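Local structure of BrkA autotransporter (Bordetella pertussis, 3QQ2) at residues Gly61-Ala66 with Tyr95-Asp101; Gly103-Val109 with Trp140-Arg146. The protein forms the outer-membrane pore that carries the passenger of BrkA, an inhibitor of the classical complement pathway, to the bacterial surface. The protein carries 1 engineered substitution. All blocks are in the same frame, centred on the assembly; numbering follows the deposited sequence.

Interaction 1 of 2, residues Gly61-Ala66 with Tyr95-Asp101; sequences GGRWYA and YAAYVGD
Tyr98 lies against one face of the Trp64 indole. Its CB sits 3.8 Å from the centroid of the Trp64 six-membered ring, almost straight above it. Its CD1 is 3.6 Å from Trp64 CE2. The two aromatic planes are 48° apart, so the rings meet obliquely. Tyr98 CG is anti to the backbone N (chi1 173°). The phenol therefore runs along the strands toward Gly62, and Tyr98 CE1 comes within 3.4 Å of Gly62 CA. Gly62 has no side chain, which leaves that place to the phenol ring. Trp57 meets the Trp64 ring.

The two segments belong to strands 62-78 and 86-100, an antiparallel hairpin in the wall of the autotransporter beta-barrel. Trp64 and Tyr98 form a non-hydrogen-bonded pair in it. Their face is probably the one turned to lipid, since the other face carries acidic and polar groups.

Tyr65 stands on that other face, opposite Ala97, in a hydrogen-bonded pair. Tyr65 N donates to Ala97 O (2.8 Å), and Ala97 N donates back to Tyr65 O (2.6 Å). The CB atoms of Tyr65 and Ala97 are 3.8 Å apart. Ala97 O lies at the edge of the Tyr65 ring. On the same face Tyr95 OH is hydrogen-bonded to Asp54 and Trp24, which is consistent with a pore lining. Arg63 and Val99 form the next hydrogen-bonded pair, but both of their bonds are weak. Asp101 N then donates to Gly61 O (2.9 Å), at the open end of the hairpin, away from the loop that joins its two strands.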
loop_
_atom_site.group_PDB
_atom_site.type_symbol
_atom_site.label_atom_id
_atom_site.label_comp_id
_atom_site.label_asym_id
_atom_site.label_seq_id
_atom_site.Cartn_x
_atom_site.Cartn_y
_atom_site.Cartn_z
ATOM N N GLY A 61 -43.890 -19.524 29.933
ATOM C CA GLY A 61 -42.852 -20.543 29.822
ATOM C C GLY A 61 -41.461 -19.948 29.810
ATOM O O GLY A 61 -40.500 -20.599 30.209
ATOM N N GLY A 62 -41.350 -18.709 29.345
ATOM C CA GLY A 62 -40.072 -18.016 29.319
ATOM C C GLY A 62 -40.128 -16.566 29.769
ATOM O O GLY A 62 -41.008 -16.168 30.524
ATOM N N ARG A 63 -39.160 -15.788 29.300
ATOM C CA ARG A 63 -39.018 -14.377 29.619
ATOM C C ARG A 63 -38.149 -13.752 28.491
ATOM O O ARG A 63 -36.983 -14.131 28.297
ATOM C CB ARG A 63 -38.405 -14.247 31.020
ATOM C CG ARG A 63 -37.704 -12.933 31.340
ATOM C CD ARG A 63 -37.967 -12.500 32.785
ATOM N NE ARG A 63 -39.373 -12.141 32.958
ATOM C CZ ARG A 63 -39.915 -10.979 32.591
ATOM N NH1 ARG A 63 -39.173 -10.024 32.038
ATOM N NH2 ARG A 63 -41.208 -10.774 32.777
ATOM N N TRP A 64 -38.743 -12.842 27.719
ATOM C CA TRP A 64 -38.111 -12.272 26.522
ATOM C C TRP A 64 -37.536 -10.861 26.727
ATOM O O TRP A 64 -38.102 -10.035 27.423
ATOM C CB TRP A 64 -39.112 -12.218 25.367
ATOM C CG TRP A 64 -39.270 -13.485 24.553
ATOM C CD1 TRP A 64 -40.282 -14.396 24.642
ATOM C CD2 TRP A 64 -38.414 -13.940 23.491
ATOM N NE1 TRP A 64 -40.102 -15.404 23.725
ATOM C CE2 TRP A 64 -38.964 -15.151 23.003
ATOM C CE3 TRP A 64 -37.217 -13.461 22.927
ATOM C CZ2 TRP A 64 -38.360 -15.888 21.970
ATOM C CZ3 TRP A 64 -36.621 -14.191 21.893
ATOM C CH2 TRP A 64 -37.198 -15.389 21.425
ATOM N N TYR A 65 -36.420 -10.600 26.069
ATOM C CA TYR A 65 -35.685 -9.371 26.211
ATOM C C TYR A 65 -35.285 -8.890 24.824
ATOM O O TYR A 65 -34.722 -9.658 24.036
ATOM C CB TYR A 65 -34.434 -9.629 27.059
ATOM C CG TYR A 65 -34.742 -9.821 28.511
ATOM C CD1 TYR A 65 -34.960 -11.087 29.044
ATOM C CD2 TYR A 65 -34.838 -8.729 29.353
ATOM C CE1 TYR A 65 -35.269 -11.253 30.394
ATOM C CE2 TYR A 65 -35.156 -8.872 30.692
ATOM C CZ TYR A 65 -35.367 -10.127 31.210
ATOM O OH TYR A 65 -35.679 -10.221 32.545
ATOM N N ALA A 66 -35.590 -7.634 24.508
ATOM C CA ALA A 66 -35.192 -7.063 23.221
ATOM C C ALA A 66 -34.570 -5.734 23.528
ATOM O O ALA A 66 -34.869 -5.171 24.572
ATOM C CB ALA A 66 -36.391 -6.897 22.316
ATOM N N TYR A 95 -30.371 -6.384 19.777
ATOM C CA TYR A 95 -30.393 -7.751 20.228
ATOM C C TYR A 95 -31.684 -8.171 20.913
ATOM O O TYR A 95 -32.426 -7.341 21.475
ATOM C CB TYR A 95 -29.244 -7.979 21.173
ATOM C CG TYR A 95 -29.386 -7.202 22.423
ATOM C CD1 TYR A 95 -28.589 -6.095 22.669
ATOM C CD2 TYR A 95 -30.341 -7.559 23.378
ATOM C CE1 TYR A 95 -28.741 -5.352 23.862
ATOM C CE2 TYR A 95 -30.504 -6.837 24.554
ATOM C CZ TYR A 95 -29.707 -5.746 24.792
ATOM O OH TYR A 95 -29.868 -5.065 25.961
ATOM N N ALA A 96 -31.925 -9.481 20.847
ATOM C CA ALA A 96 -32.964 -10.158 21.599
ATOM C C ALA A 96 -32.338 -11.252 22.456
ATOM O O ALA A 96 -31.298 -11.814 22.142
ATOM C CB ALA A 96 -34.017 -10.752 20.661
ATOM N N ALA A 97 -32.994 -11.552 23.554
ATOM C CA ALA A 97 -32.533 -12.575 24.442
ATOM C C ALA A 97 -33.785 -13.274 24.901
ATOM O O ALA A 97 -34.804 -12.635 25.144
ATOM C CB ALA A 97 -31.805 -11.956 25.620
ATOM N N TYR A 98 -33.719 -14.597 24.965
ATOM C CA TYR A 98 -34.729 -15.383 25.639
ATOM C C TYR A 98 -34.110 -16.060 26.845
ATOM O O TYR A 98 -32.911 -16.318 26.889
ATOM C CB TYR A 98 -35.329 -16.408 24.695
ATOM C CG TYR A 98 -36.267 -17.394 25.365
ATOM C CD1 TYR A 98 -37.551 -17.003 25.779
ATOM C CD2 TYR A 98 -35.881 -18.729 25.568
ATOM C CE1 TYR A 98 -38.420 -17.916 26.377
ATOM C CE2 TYR A 98 -36.743 -19.651 26.160
ATOM C CZ TYR A 98 -38.011 -19.245 26.572
ATOM O OH TYR A 98 -38.861 -20.157 27.174
ATOM N N VAL A 99 -34.936 -16.307 27.848
ATOM C CA VAL A 99 -34.510 -16.982 29.060
ATOM C C VAL A 99 -35.694 -17.808 29.432
ATOM O O VAL A 99 -36.778 -17.260 29.634
ATOM C CB VAL A 99 -34.273 -15.994 30.189
ATOM C CG1 VAL A 99 -34.166 -16.726 31.495
ATOM C CG2 VAL A 99 -33.023 -15.176 29.926
ATOM N N GLY A 100 -35.498 -19.120 29.493
ATOM C CA GLY A 100 -36.583 -20.046 29.762
ATOM C C GLY A 100 -36.733 -20.333 31.235
ATOM O O GLY A 100 -35.768 -20.202 32.013
ATOM N N ASP A 101 -37.956 -20.709 31.618
ATOM C CA ASP A 101 -38.233 -21.210 32.964
ATOM C C ASP A 101 -37.414 -22.481 33.175
ATOM O O ASP A 101 -36.822 -22.681 34.234
ATOM C CB ASP A 101 -39.727 -21.509 33.148
ATOM C CG ASP A 101 -40.595 -20.249 33.159
ATOM O OD1 ASP A 101 -41.842 -20.381 33.251
ATOM O OD2 ASP A 101 -40.035 -19.130 33.074
#

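Interaction 2 of 2, residues Gly103-Val109 with Trp140-Arg146; sequences GYYLDTV and WSLEGGR
Arg146 lays its CD over one face of the Tyr104 ring, 3.7 Å from the centroid. The chain is extended from CG to NE, and the guanidinium and ring planes are 27° apart. Tyr104 CE1 in turn lies over a face of the guanidinium.

On the other face of the strands, Tyr105, Asp107 and Glu143 meet. Glu143 OE1 lies at the edge of the Tyr105 ring, 3.2 Å from CE2. The side chains of Asp107 and Glu143 run side by side, with their carboxylate planes 77° apart. Their like charges are close, and Glu161 brings a third acidic group near Glu143. Such a cluster may raise the affinity of one acid for a proton. Tyr105 CG sits between its backbone N and carbonyl carbon (chi1 77°), which turns the ring across the strand gap. Gly145 makes room for it, with Gly145 CA 3.4 Å from Tyr105 CE1.

The backbone holds these groups in place. Paired bonds join Tyr105 with Gly145, Asp107 with Glu143, and Val109 with Ser141. Ser141 O accepts twice, from Val109 N (3.0 Å) and from Thr108 OG1 (3.2 Å). This is an antiparallel hairpin, strands 104-120 and 130-149, in the transmembrane beta-barrel of an autotransporter.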
loop_
_atom_site.group_PDB
_atom_site.type_symbol
_atom_site.label_atom_id
_atom_site.label_comp_id
_atom_site.label_asym_id
_atom_site.label_seq_id
_atom_site.Cartn_x
_atom_site.Cartn_y
_atom_site.Cartn_z
ATOM N N GLY A 103 -34.640 -23.329 31.846
ATOM C CA GLY A 103 -33.186 -23.104 31.900
ATOM C C GLY A 103 -32.458 -22.850 30.586
ATOM O O GLY A 103 -31.243 -22.666 30.569
ATOM N N TYR A 104 -33.199 -22.846 29.487
ATOM C CA TYR A 104 -32.622 -22.562 28.188
ATOM C C TYR A 104 -32.487 -21.061 28.030
ATOM O O TYR A 104 -33.395 -20.315 28.412
ATOM C CB TYR A 104 -33.520 -23.093 27.072
ATOM C CG TYR A 104 -33.413 -24.581 26.823
ATOM C CD1 TYR A 104 -34.215 -25.497 27.531
ATOM C CD2 TYR A 104 -32.524 -25.081 25.871
ATOM C CE1 TYR A 104 -34.123 -26.877 27.291
ATOM C CE2 TYR A 104 -32.424 -26.458 25.623
ATOM C CZ TYR A 104 -33.222 -27.344 26.333
ATOM O OH TYR A 104 -33.101 -28.690 26.081
ATOM N N TYR A 105 -31.365 -20.614 27.472
ATOM C CA TYR A 105 -31.244 -19.226 27.058
ATOM C C TYR A 105 -30.784 -19.147 25.622
ATOM O O TYR A 105 -30.194 -20.081 25.115
ATOM C CB TYR A 105 -30.304 -18.447 27.983
ATOM C CG TYR A 105 -28.817 -18.679 27.796
ATOM C CD1 TYR A 105 -28.217 -19.889 28.183
ATOM C CD2 TYR A 105 -27.995 -17.676 27.273
ATOM C CE1 TYR A 105 -26.826 -20.114 28.035
ATOM C CE2 TYR A 105 -26.615 -17.883 27.121
ATOM C CZ TYR A 105 -26.034 -19.111 27.506
ATOM O OH TYR A 105 -24.674 -19.334 27.361
ATOM N N LEU A 106 -31.084 -18.051 24.946
ATOM C CA LEU A 106 -30.371 -17.743 23.722
ATOM C C LEU A 106 -30.362 -16.270 23.407
ATOM O O LEU A 106 -31.381 -15.598 23.556
ATOM C CB LEU A 106 -30.846 -18.587 22.524
ATOM C CG LEU A 106 -32.269 -18.787 21.995
ATOM C CD1 LEU A 106 -32.982 -17.499 21.602
ATOM C CD2 LEU A 106 -32.133 -19.689 20.790
ATOM N N ASP A 107 -29.214 -15.759 22.974
ATOM C CA ASP A 107 -29.176 -14.390 22.474
ATOM C C ASP A 107 -28.668 -14.344 21.061
ATOM O O ASP A 107 -27.755 -15.085 20.681
ATOM C CB ASP A 107 -28.300 -13.474 23.323
ATOM C CG ASP A 107 -27.813 -14.138 24.566
ATOM O OD1 ASP A 107 -28.584 -14.258 25.542
ATOM O OD2 ASP A 107 -26.642 -14.545 24.568
ATOM N N THR A 108 -29.270 -13.449 20.295
ATOM C CA THR A 108 -28.740 -13.066 19.009
ATOM C C THR A 108 -28.475 -11.572 19.041
ATOM O O THR A 108 -29.223 -10.835 19.668
ATOM C CB THR A 108 -29.699 -13.382 17.888
ATOM O OG1 THR A 108 -29.087 -12.997 16.658
ATOM C CG2 THR A 108 -31.042 -12.634 18.061
ATOM N N VAL A 109 -27.400 -11.129 18.396
ATOM C CA VAL A 109 -27.014 -9.722 18.460
ATOM C C VAL A 109 -26.382 -9.310 17.150
ATOM O O VAL A 109 -25.540 -10.026 16.602
ATOM C CB VAL A 109 -26.080 -9.413 19.676
ATOM C CG1 VAL A 109 -26.349 -10.373 20.841
ATOM C CG2 VAL A 109 -24.637 -9.473 19.309
ATOM N N TRP A 140 -22.680 -10.640 13.457
ATOM C CA TRP A 140 -23.927 -11.204 13.915
ATOM C C TRP A 140 -23.591 -12.467 14.668
ATOM O O TRP A 140 -22.836 -13.303 14.188
ATOM C CB TRP A 140 -24.848 -11.484 12.730
ATOM C CG TRP A 140 -26.094 -12.338 13.028
ATOM C CD1 TRP A 140 -27.341 -11.885 13.344
ATOM C CD2 TRP A 140 -26.197 -13.784 12.993
ATOM N NE1 TRP A 140 -28.208 -12.937 13.502
ATOM C CE2 TRP A 140 -27.536 -14.113 13.296
ATOM C CE3 TRP A 140 -25.281 -14.829 12.748
ATOM C CZ2 TRP A 140 -27.993 -15.446 13.357
ATOM C CZ3 TRP A 140 -25.739 -16.159 12.812
ATOM C CH2 TRP A 140 -27.084 -16.448 13.114
ATOM N N SER A 141 -24.134 -12.621 15.860
ATOM C CA SER A 141 -23.853 -13.829 16.601
ATOM C C SER A 141 -25.115 -14.371 17.183
ATOM O O SER A 141 -26.085 -13.653 17.423
ATOM C CB SER A 141 -22.878 -13.555 17.719
ATOM O OG SER A 141 -23.524 -12.761 18.692
ATOM N N LEU A 142 -25.081 -15.665 17.413
ATOM C CA LEU A 142 -26.213 -16.369 17.936
ATOM C C LEU A 142 -25.644 -17.341 18.934
ATOM O O LEU A 142 -24.674 -18.047 18.653
ATOM C CB LEU A 142 -26.971 -17.090 16.818
ATOM C CG LEU A 142 -28.277 -17.825 17.126
ATOM C CD1 LEU A 142 -27.964 -19.197 17.661
ATOM C CD2 LEU A 142 -29.207 -17.043 18.069
ATOM N N GLU A 143 -26.259 -17.358 20.107
ATOM C CA GLU A 143 -25.730 -18.066 21.234
ATOM C C GLU A 143 -26.849 -18.634 22.043
ATOM O O GLU A 143 -27.869 -17.990 22.217
ATOM C CB GLU A 143 -24.969 -17.089 22.070
ATOM C CG GLU A 143 -24.604 -17.604 23.397
ATOM C CD GLU A 143 -23.989 -16.517 24.220
ATOM O OE1 GLU A 143 -24.366 -16.387 25.404
ATOM O OE2 GLU A 143 -23.149 -15.771 23.666
ATOM N N GLY A 144 -26.646 -19.850 22.530
ATOM C CA GLY A 144 -27.627 -20.548 23.370
ATOM C C GLY A 144 -26.988 -21.482 24.401
ATOM O O GLY A 144 -25.758 -21.650 24.428
ATOM N N GLY A 145 -27.814 -22.093 25.250
ATOM C CA GLY A 145 -27.310 -22.987 26.284
ATOM C C GLY A 145 -28.301 -23.298 27.387
ATOM O O GLY A 145 -29.378 -22.704 27.462
ATOM N N ARG A 146 -27.920 -24.240 28.245
ATOM C CA ARG A 146 -28.797 -24.702 29.300
ATOM C C ARG A 146 -28.127 -24.713 30.660
ATOM O O ARG A 146 -26.936 -24.986 30.770
ATOM C CB ARG A 146 -29.321 -26.089 28.975
ATOM C CG ARG A 146 -30.475 -26.480 29.850
ATOM C CD ARG A 146 -31.275 -27.590 29.230
ATOM N NE ARG A 146 -32.341 -28.036 30.120
ATOM C CZ ARG A 146 -33.039 -29.152 29.943
ATOM N NH1 ARG A 146 -32.794 -29.944 28.900
ATOM N NH2 ARG A 146 -33.989 -29.473 30.810
#

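How the interactions relate
Interactions 1 and 2 lie in successive hairpins of the barrel wall, with centres about 10 Å apart. Strands 86-100 and 104-120 are neighbours and join them. Across this seam, Tyr98 N lies 2.9 Å from Leu106 O, and Ala96 O lies 3.2 Å from Thr108 N. Both are probable hydrogen bonds, so the strands of both contacts belong to one continuous stretch of the barrel wall. The faces also match. Tyr98 touches Leu106 on the face that probably meets lipid. Ala97 touches Asp107 on the other, where Tyr95 also packs on Val109. That face, with Asp107 and Glu143, is consistent with the hydrophilic pore used by the passenger. The short turn between Asp101 and Gly103 links the two hairpins, probably on the periplasmic side.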